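Local coordinates for hydroquinone dioxygenase large subunit (PDB 4ZXA) that forms, together with the small subunit, a hydroquinone 1,2-dioxygenase, an Fe2+-dependent enzyme that cleaves the ring of hydroquinone, at the interface of chains B and A. Numbering follows the deposited sequence. Chains: chain A, Hydroquinone dioxygenase large subunit; chain B, Hydroquinone dioxygenase small subunit.

The interface of chains B and A. Residues chain B 61, 82, 151; chain A 236-238, 241-243.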
ATOM      1  N   TYR B  61      11.875 -22.756  27.999  1.00 25.88           N
ATOM      2  CA  TYR B  61      11.907 -21.407  28.559  1.00 20.94           C
ATOM      3  C   TYR B  61      10.484 -20.994  28.870  1.00 23.87           C
ATOM      4  O   TYR B  61       9.531 -21.397  28.176  1.00 27.25           O
ATOM      5  CB  TYR B  61      12.589 -20.432  27.610  1.00 20.42           C
ATOM      6  CG  TYR B  61      14.011 -20.841  27.359  1.00 24.80           C
ATOM      7  CD1 TYR B  61      15.017 -20.442  28.228  1.00 21.38           C
ATOM      8  CD2 TYR B  61      14.349 -21.668  26.272  1.00 24.09           C
ATOM      9  CE1 TYR B  61      16.333 -20.846  28.030  1.00 26.34           C
ATOM     10  CE2 TYR B  61      15.667 -22.063  26.057  1.00 23.69           C
ATOM     11  CZ  TYR B  61      16.648 -21.654  26.949  1.00 24.21           C
ATOM     12  OH  TYR B  61      17.950 -22.025  26.765  1.00 23.79           O
ATOM     13  N   PHE B  82      14.297 -12.640  35.562  1.00 18.97           N
ATOM     14  CA  PHE B  82      13.899 -11.246  35.508  1.00 19.56           C
ATOM     15  C   PHE B  82      12.443 -11.087  35.898  1.00 19.87           C
ATOM     16  O   PHE B  82      11.642 -11.993  35.693  1.00 22.63           O
ATOM     17  CB  PHE B  82      14.126 -10.699  34.106  1.00 19.84           C
ATOM     18  CG  PHE B  82      15.543 -10.787  33.649  1.00 21.40           C
ATOM     19  CD1 PHE B  82      16.429  -9.753  33.908  1.00 21.89           C
ATOM     20  CD2 PHE B  82      16.000 -11.910  32.971  1.00 21.52           C
ATOM     21  CE1 PHE B  82      17.754  -9.823  33.486  1.00 25.60           C
ATOM     22  CE2 PHE B  82      17.319 -12.000  32.554  1.00 22.62           C
ATOM     23  CZ  PHE B  82      18.203 -10.953  32.806  1.00 25.34           C
ATOM     24  N   GLN B 151      10.436 -13.846  33.706  1.00 19.44           N
ATOM     25  CA  GLN B 151      11.160 -14.547  32.652  1.00 23.13           C
ATOM     26  C   GLN B 151      12.147 -15.548  33.254  1.00 22.65           C
ATOM     27  O   GLN B 151      13.081 -15.169  33.962  1.00 17.43           O
ATOM     28  CB  GLN B 151      11.908 -13.542  31.785  1.00 21.96           C
ATOM     29  CG  GLN B 151      12.812 -14.170  30.740  1.00 17.97           C
ATOM     30  CD  GLN B 151      13.731 -13.132  30.137  1.00 20.62           C
ATOM     31  OE1 GLN B 151      13.929 -12.066  30.726  1.00 23.48           O
ATOM     32  NE2 GLN B 151      14.294 -13.423  28.964  1.00 19.94           N
TER
ATOM     33  N   SER A 236      16.295  -8.075  28.229  1.00 19.28           N
ATOM     34  CA  SER A 236      16.733  -8.996  29.269  1.00 23.00           C
ATOM     35  C   SER A 236      17.106 -10.352  28.675  1.00 25.85           C
ATOM     36  O   SER A 236      16.431 -10.867  27.774  1.00 23.40           O
ATOM     37  CB  SER A 236      15.677  -9.161  30.371  1.00 23.39           C
ATOM     38  OG  SER A 236      14.467  -9.699  29.867  1.00 21.56           O
ATOM     39  N   VAL A 237      18.187 -10.922  29.193  1.00 24.82           N
ATOM     40  CA  VAL A 237      18.711 -12.175  28.688  1.00 23.21           C
ATOM     41  C   VAL A 237      18.695 -13.259  29.762  1.00 21.13           C
ATOM     42  O   VAL A 237      19.353 -13.140  30.785  1.00 20.43           O
ATOM     43  CB  VAL A 237      20.153 -11.991  28.181  1.00 27.75           C
ATOM     44  CG1 VAL A 237      20.689 -13.302  27.593  1.00 23.22           C
ATOM     45  CG2 VAL A 237      20.212 -10.872  27.155  1.00 25.52           C
ATOM     46  N   CYS A 238      17.934 -14.317  29.517  1.00 21.33           N
ATOM     47  CA  CYS A 238      17.951 -15.492  30.374  1.00 22.65           C
ATOM     48  C   CYS A 238      18.378 -16.717  29.543  1.00 23.30           C
ATOM     49  O   CYS A 238      17.536 -17.491  29.056  1.00 22.33           O
ATOM     50  CB  CYS A 238      16.573 -15.708  31.007  1.00 20.81           C
ATOM     51  SG  CYS A 238      16.405 -17.252  31.936  1.00 28.39           S
ATOM     52  N   SER A 241      16.616 -17.479  26.126  1.00 27.53           N
ATOM     53  CA  SER A 241      15.392 -16.683  26.206  1.00 21.81           C
ATOM     54  C   SER A 241      15.709 -15.188  26.189  1.00 23.35           C
ATOM     55  O   SER A 241      16.444 -14.689  27.049  1.00 22.83           O
ATOM     56  CB  SER A 241      14.640 -17.029  27.487  1.00 19.26           C
ATOM     57  OG  SER A 241      13.561 -16.144  27.690  1.00 24.64           O
ATOM     58  N   LEU A 242      15.168 -14.480  25.199  1.00 21.05           N
ATOM     59  CA  LEU A 242      15.377 -13.035  25.089  1.00 21.99           C
ATOM     60  C   LEU A 242      14.052 -12.255  25.111  1.00 23.79           C
ATOM     61  O   LEU A 242      13.112 -12.542  24.349  1.00 21.22           O
ATOM     62  CB  LEU A 242      16.145 -12.677  23.818  1.00 17.96           C
ATOM     63  CG  LEU A 242      17.399 -13.452  23.430  1.00 23.60           C
ATOM     64  CD1 LEU A 242      17.874 -13.026  22.038  1.00 20.71           C
ATOM     65  CD2 LEU A 242      18.507 -13.277  24.450  1.00 19.96           C
ATOM     66  N   PHE A 243      13.976 -11.271  25.995  1.00 22.46           N
ATOM     67  CA  PHE A 243      12.884 -10.309  25.935  1.00 24.38           C
ATOM     68  C   PHE A 243      13.267  -9.186  24.962  1.00 21.76           C
ATOM     69  O   PHE A 243      14.263  -8.492  25.173  1.00 22.86           O
ATOM     70  CB  PHE A 243      12.561  -9.772  27.329  1.00 21.48           C
ATOM     71  CG  PHE A 243      11.521 -10.577  28.060  1.00 24.48           C
ATOM     72  CD1 PHE A 243      11.119 -11.817  27.579  1.00 23.92           C
ATOM     73  CD2 PHE A 243      10.920 -10.084  29.211  1.00 18.65           C
ATOM     74  CE1 PHE A 243      10.137 -12.559  28.247  1.00 24.63           C
ATOM     75  CE2 PHE A 243       9.946 -10.818  29.876  1.00 20.23           C
ATOM     76  CZ  PHE A 243       9.556 -12.054  29.400  1.00 22.79           C
TER
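B:Gln151 reaches into chain A with CG anti to the backbone N (chi1 174°) and the chain extended beyond it, which carries its amide between two serines, A:Ser236 and A:Ser241. A:Ser236 turns OG to the position between its own N and carbonyl carbon (chi1 62°), facing the amide oxygen. There OG donates a hydrogen bond to B:Gln151 OE1 at 2.6 Å, tilted moderately from the carbonyl plane. On the nitrogen side, B:Gln151 NE2 gives an almost straight bond to A:Ser241 OG, 3.1 Å long and within the amide plane. Gripped at both ends, the amide is fixed in rotation and held flat over the ring of A:Phe243: the two planes are 6° apart, with B:Gln151 CD 3.9 Å from the ring centroid. The glutamine and phenylalanine side chains point opposite ways as they pass, which lays B:Gln151 CB against A:Phe243 CZ at 3.7 Å, while A:Cys238 CB packs against the amide as well. Flanking this core, A:Ser236 CB sits over the centre of one face of the B:Phe82 ring. At the other flank, B:Tyr61 CD1 touches A:Ser241 CB at 3.5 Å. Here B:Gln151 on strand 145-153 of the small subunit docks against strands 236-238 and 241-249 of the large subunit, with B:Tyr61 and B:Phe82 on either side, a polar clasp set among aromatic rings that joins the two subunits of the dioxygenase.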